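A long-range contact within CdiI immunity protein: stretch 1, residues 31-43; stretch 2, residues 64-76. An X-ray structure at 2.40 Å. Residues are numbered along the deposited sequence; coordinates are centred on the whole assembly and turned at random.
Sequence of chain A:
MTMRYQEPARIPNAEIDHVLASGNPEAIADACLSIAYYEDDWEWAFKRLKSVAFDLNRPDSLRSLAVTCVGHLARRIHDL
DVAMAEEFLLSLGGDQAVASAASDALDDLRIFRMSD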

# COMPACT_ATOMS: atom_id res chain seq x y z
N ALA A 31 8.32 -7.96 6.09
CA ALA A 31 7.27 -8.87 6.61
C ALA A 31 5.87 -8.34 6.32
O ALA A 31 5.05 -9.04 5.73
N CYS A 32 5.62 -7.08 6.69
CA CYS A 32 4.36 -6.44 6.37
C CYS A 32 4.03 -6.53 4.90
O CYS A 32 2.92 -6.85 4.52
N LEU A 33 5.01 -6.26 4.05
CA LEU A 33 4.75 -6.32 2.61
C LEU A 33 4.61 -7.74 2.08
O LEU A 33 3.81 -7.97 1.17
N SER A 34 5.35 -8.69 2.63
CA SER A 34 5.18 -10.09 2.24
C SER A 34 3.74 -10.56 2.53
O SER A 34 3.10 -11.24 1.71
N ILE A 35 3.24 -10.16 3.69
CA ILE A 35 1.85 -10.36 4.06
C ILE A 35 0.94 -9.66 3.06
O ILE A 35 0.01 -10.28 2.54
N ALA A 36 1.20 -8.39 2.80
CA ALA A 36 0.30 -7.61 1.95
C ALA A 36 0.17 -8.22 0.56
O ALA A 36 -0.94 -8.32 0.06
N TYR A 37 1.29 -8.67 -0.02
CA TYR A 37 1.33 -9.11 -1.43
C TYR A 37 1.08 -10.59 -1.64
O TYR A 37 0.59 -10.96 -2.71
N TYR A 38 1.44 -11.43 -0.67
CA TYR A 38 1.45 -12.89 -0.88
C TYR A 38 0.58 -13.78 0.04
O TYR A 38 0.30 -14.90 -0.35
N GLU A 39 0.16 -13.32 1.23
CA GLU A 39 -0.68 -14.18 2.11
C GLU A 39 -2.16 -14.04 1.75
O GLU A 39 -2.64 -12.95 1.43
N ASP A 40 -2.87 -15.17 1.78
CA ASP A 40 -4.28 -15.22 1.36
C ASP A 40 -5.28 -15.34 2.49
O ASP A 40 -6.46 -15.23 2.25
N ASP A 41 -4.80 -15.59 3.70
CA ASP A 41 -5.64 -15.82 4.87
C ASP A 41 -5.88 -14.47 5.55
O ASP A 41 -5.10 -14.05 6.42
N TRP A 42 -6.95 -13.79 5.14
CA TRP A 42 -7.37 -12.51 5.71
C TRP A 42 -7.22 -12.43 7.22
O TRP A 42 -6.57 -11.53 7.73
N GLU A 43 -7.82 -13.36 7.94
CA GLU A 43 -7.82 -13.29 9.40
C GLU A 43 -6.41 -13.37 9.97
O GLU A 43 -6.02 -12.55 10.78
N SER A 64 2.37 3.27 9.86
CA SER A 64 1.74 3.78 8.65
C SER A 64 1.81 2.77 7.50
O SER A 64 0.82 2.56 6.78
N LEU A 65 2.97 2.12 7.35
CA LEU A 65 3.14 1.11 6.31
C LEU A 65 2.16 -0.08 6.51
O LEU A 65 1.54 -0.58 5.55
N ALA A 66 2.03 -0.51 7.76
CA ALA A 66 1.12 -1.61 8.11
C ALA A 66 -0.33 -1.30 7.70
O ALA A 66 -1.03 -2.18 7.19
N VAL A 67 -0.75 -0.06 7.91
CA VAL A 67 -2.07 0.38 7.45
C VAL A 67 -2.17 0.29 5.93
O VAL A 67 -3.10 -0.27 5.41
N THR A 68 -1.19 0.85 5.23
CA THR A 68 -1.12 0.75 3.78
C THR A 68 -1.19 -0.72 3.33
O THR A 68 -1.91 -1.05 2.39
N CYS A 69 -0.48 -1.59 4.04
CA CYS A 69 -0.56 -3.03 3.79
C CYS A 69 -1.96 -3.61 3.99
O CYS A 69 -2.36 -4.52 3.26
N VAL A 70 -2.70 -3.10 4.97
CA VAL A 70 -4.10 -3.52 5.16
C VAL A 70 -4.91 -3.14 3.91
O VAL A 70 -5.78 -3.90 3.46
N GLY A 71 -4.58 -1.97 3.35
CA GLY A 71 -5.12 -1.53 2.06
C GLY A 71 -4.86 -2.50 0.94
O GLY A 71 -5.73 -2.73 0.10
N HIS A 72 -3.66 -3.07 0.93
CA HIS A 72 -3.28 -4.04 -0.09
C HIS A 72 -4.04 -5.33 0.06
O HIS A 72 -4.52 -5.87 -0.94
N LEU A 73 -4.15 -5.83 1.29
CA LEU A 73 -4.96 -7.03 1.54
C LEU A 73 -6.37 -6.86 1.02
O LEU A 73 -6.87 -7.72 0.32
N ALA A 74 -6.98 -5.73 1.37
CA ALA A 74 -8.35 -5.42 0.96
C ALA A 74 -8.52 -5.44 -0.56
O ALA A 74 -9.51 -5.97 -1.07
N ARG A 75 -7.57 -4.85 -1.25
CA ARG A 75 -7.51 -4.89 -2.70
C ARG A 75 -7.50 -6.32 -3.26
O ARG A 75 -8.16 -6.60 -4.26
N ARG A 76 -6.77 -7.22 -2.60
CA ARG A 76 -6.46 -8.53 -3.16
C ARG A 76 -7.41 -9.64 -2.79
O ARG A 76 -7.63 -10.53 -3.60

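Helix 31-38 and helix 64-76 run nearly parallel, their N-to-C directions 14° apart and their axes 8.1 Å apart at closest approach. Small residues sit where the backbones come close: the CA atoms of Ala 36 and Cys 69 are 5.0 Å apart.

Cys 69 points toward stretch 1 with chi1 m. This rotamer puts SG 3.6 Å from Ala 36 CB, 3.8 Å from Cys 32 CB and 3.7 Å from Leu 33 CD2. Cys 32 also points toward its partner helix and is also m; its SG lies 4.4 Å from Ala 66 CB. Leu 33 leaves its helix sideways, but its m, t conformation brings CD2 back to the contact, 4.4 Å from Leu 65 CD1. Leu 65 points in with a t, p conformation.

His 72 points in with chi1 m. Its CB lies 3.7 Å from Ala 36 CB. Tyr 37 starts away from stretch 2, yet its end comes nearer. With chi1 at -86°, its ring edge meets the face of His 72, planes at 90° and CE1 4.1 Å from His 72 CD2. Tyr 37 OH and His 72 NE2 are hydrogen-bonded elsewhere in the structure.

Leu 73 points in as m, t, which places CD2 3.6 Å from Ile 35 O. Beyond the first helix, Trp 42 adopts chi1 t and its ring reaches back, CZ3 3.6 Å from Leu 73 CB and CH2 4.5 Å from Val 70 CG1.

Arg 76 provides the polar closure. Its m, t, m side chain carries the guanidinium to the end of helix 31-38, where carbonyls lack helical partners. NE and NH2 donate to Ala 36 O at 2.8 and 2.9 Å. NH2 also donates to Glu 39 O at 2.7 Å. NH1 makes a weak hydrogen bond to Asp 40 OD1 at 3.5 Å, within a salt bridge.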

# COMPACT_ATOMS: atom_id res chain seq x y z
CB ALA A 31 7.46 -9.09 8.10
CB CYS A 32 4.36 -4.98 6.80
SG CYS A 32 4.37 -4.81 8.61
CB LEU A 33 5.81 -5.57 1.84
CG LEU A 33 5.64 -4.06 1.89
CD1 LEU A 33 6.93 -3.41 1.38
CD2 LEU A 33 4.42 -3.59 1.09
CB SER A 34 6.20 -10.97 2.94
OG SER A 34 6.24 -12.25 2.34
CB ILE A 35 1.57 -9.84 5.49
CG1 ILE A 35 2.20 -10.77 6.52
CG2 ILE A 35 0.08 -9.71 5.75
CD1 ILE A 35 2.39 -10.13 7.88
CB ALA A 36 0.76 -6.18 1.85
CB TYR A 37 2.70 -8.74 -2.10
CG TYR A 37 2.79 -7.34 -2.69
CD1 TYR A 37 2.21 -6.26 -2.04
CD2 TYR A 37 3.49 -7.10 -3.89
CE1 TYR A 37 2.30 -4.98 -2.56
CE2 TYR A 37 3.60 -5.80 -4.41
CZ TYR A 37 2.99 -4.74 -3.73
OH TYR A 37 3.00 -3.44 -4.18
CB TYR A 38 2.90 -13.41 -0.87
CG TYR A 38 3.81 -12.57 -1.74
CD1 TYR A 38 3.57 -12.45 -3.11
CD2 TYR A 38 4.88 -11.86 -1.20
CE1 TYR A 38 4.37 -11.67 -3.92
CE2 TYR A 38 5.69 -11.06 -2.00
CZ TYR A 38 5.44 -10.97 -3.36
OH TYR A 38 6.24 -10.18 -4.18
CB GLU A 39 -0.46 -13.91 3.60
CG GLU A 39 0.99 -14.13 4.10
CD GLU A 39 1.48 -15.58 4.01
OE1 GLU A 39 0.63 -16.50 4.17
OE2 GLU A 39 2.71 -15.80 3.80
CB ASP A 40 -4.49 -16.38 0.38
CG ASP A 40 -3.91 -16.09 -1.00
OD1 ASP A 40 -3.66 -14.90 -1.29
OD2 ASP A 40 -3.72 -17.05 -1.80
CB ASP A 41 -4.93 -16.82 5.79
CG ASP A 41 -5.71 -17.17 7.03
OD1 ASP A 41 -6.60 -16.42 7.51
OD2 ASP A 41 -5.40 -18.25 7.59
CB TRP A 42 -8.83 -12.16 5.33
CG TRP A 42 -9.29 -10.96 6.09
CD1 TRP A 42 -10.06 -10.95 7.23
CD2 TRP A 42 -8.94 -9.59 5.84
NE1 TRP A 42 -10.23 -9.67 7.68
CE2 TRP A 42 -9.56 -8.81 6.85
CE3 TRP A 42 -8.20 -8.93 4.85
CZ2 TRP A 42 -9.45 -7.42 6.91
CZ3 TRP A 42 -8.09 -7.54 4.90
CH2 TRP A 42 -8.72 -6.81 5.92
CB GLU A 43 -8.72 -14.36 10.01
CG GLU A 43 -10.20 -14.15 9.72
CD GLU A 43 -10.82 -12.95 10.42
OE1 GLU A 43 -10.29 -12.49 11.45
OE2 GLU A 43 -11.90 -12.49 9.96
CB SER A 64 2.40 5.10 8.26
OG SER A 64 1.60 5.82 7.34
CB LEU A 65 4.59 0.61 6.28
CG LEU A 65 4.85 -0.55 5.31
CD1 LEU A 65 4.49 -0.15 3.90
CD2 LEU A 65 6.28 -1.05 5.39
CB ALA A 66 1.20 -1.91 9.60
CB VAL A 67 -2.37 1.81 7.90
CG1 VAL A 67 -3.62 2.36 7.21
CG2 VAL A 67 -2.54 1.85 9.41
CB THR A 68 0.14 1.48 3.25
OG1 THR A 68 -0.09 2.89 3.28
CG2 THR A 68 0.50 1.08 1.82
CB CYS A 69 0.44 -3.77 4.67
SG CYS A 69 2.12 -3.61 4.04
CB VAL A 70 -4.72 -2.97 6.48
CG1 VAL A 70 -6.23 -3.17 6.54
CG2 VAL A 70 -4.06 -3.64 7.68
CB HIS A 72 -1.78 -4.33 -0.07
CG HIS A 72 -0.95 -3.14 -0.42
ND1 HIS A 72 -1.29 -2.26 -1.42
CD2 HIS A 72 0.21 -2.69 0.10
CE1 HIS A 72 -0.38 -1.32 -1.51
NE2 HIS A 72 0.54 -1.55 -0.59
CB LEU A 73 -5.04 -7.35 3.01
CG LEU A 73 -3.85 -8.02 3.65
CD1 LEU A 73 -4.24 -8.43 5.07
CD2 LEU A 73 -3.43 -9.24 2.86
CB ALA A 74 -8.75 -4.05 1.50
CB ARG A 75 -6.27 -4.10 -3.20
CG ARG A 75 -5.91 -4.33 -4.66
CD ARG A 75 -4.93 -3.29 -5.17
NE ARG A 75 -3.61 -3.31 -4.53
CZ ARG A 75 -2.66 -4.24 -4.70
NH1 ARG A 75 -2.88 -5.29 -5.49
NH2 ARG A 75 -1.50 -4.12 -4.07
CB ARG A 76 -5.05 -8.97 -2.77
CG ARG A 76 -3.93 -8.22 -3.49
CD ARG A 76 -2.63 -9.00 -3.45
NE ARG A 76 -2.34 -9.48 -2.10
CZ ARG A 76 -2.42 -10.73 -1.66
NH1 ARG A 76 -2.76 -11.74 -2.46
NH2 ARG A 76 -2.13 -10.98 -0.39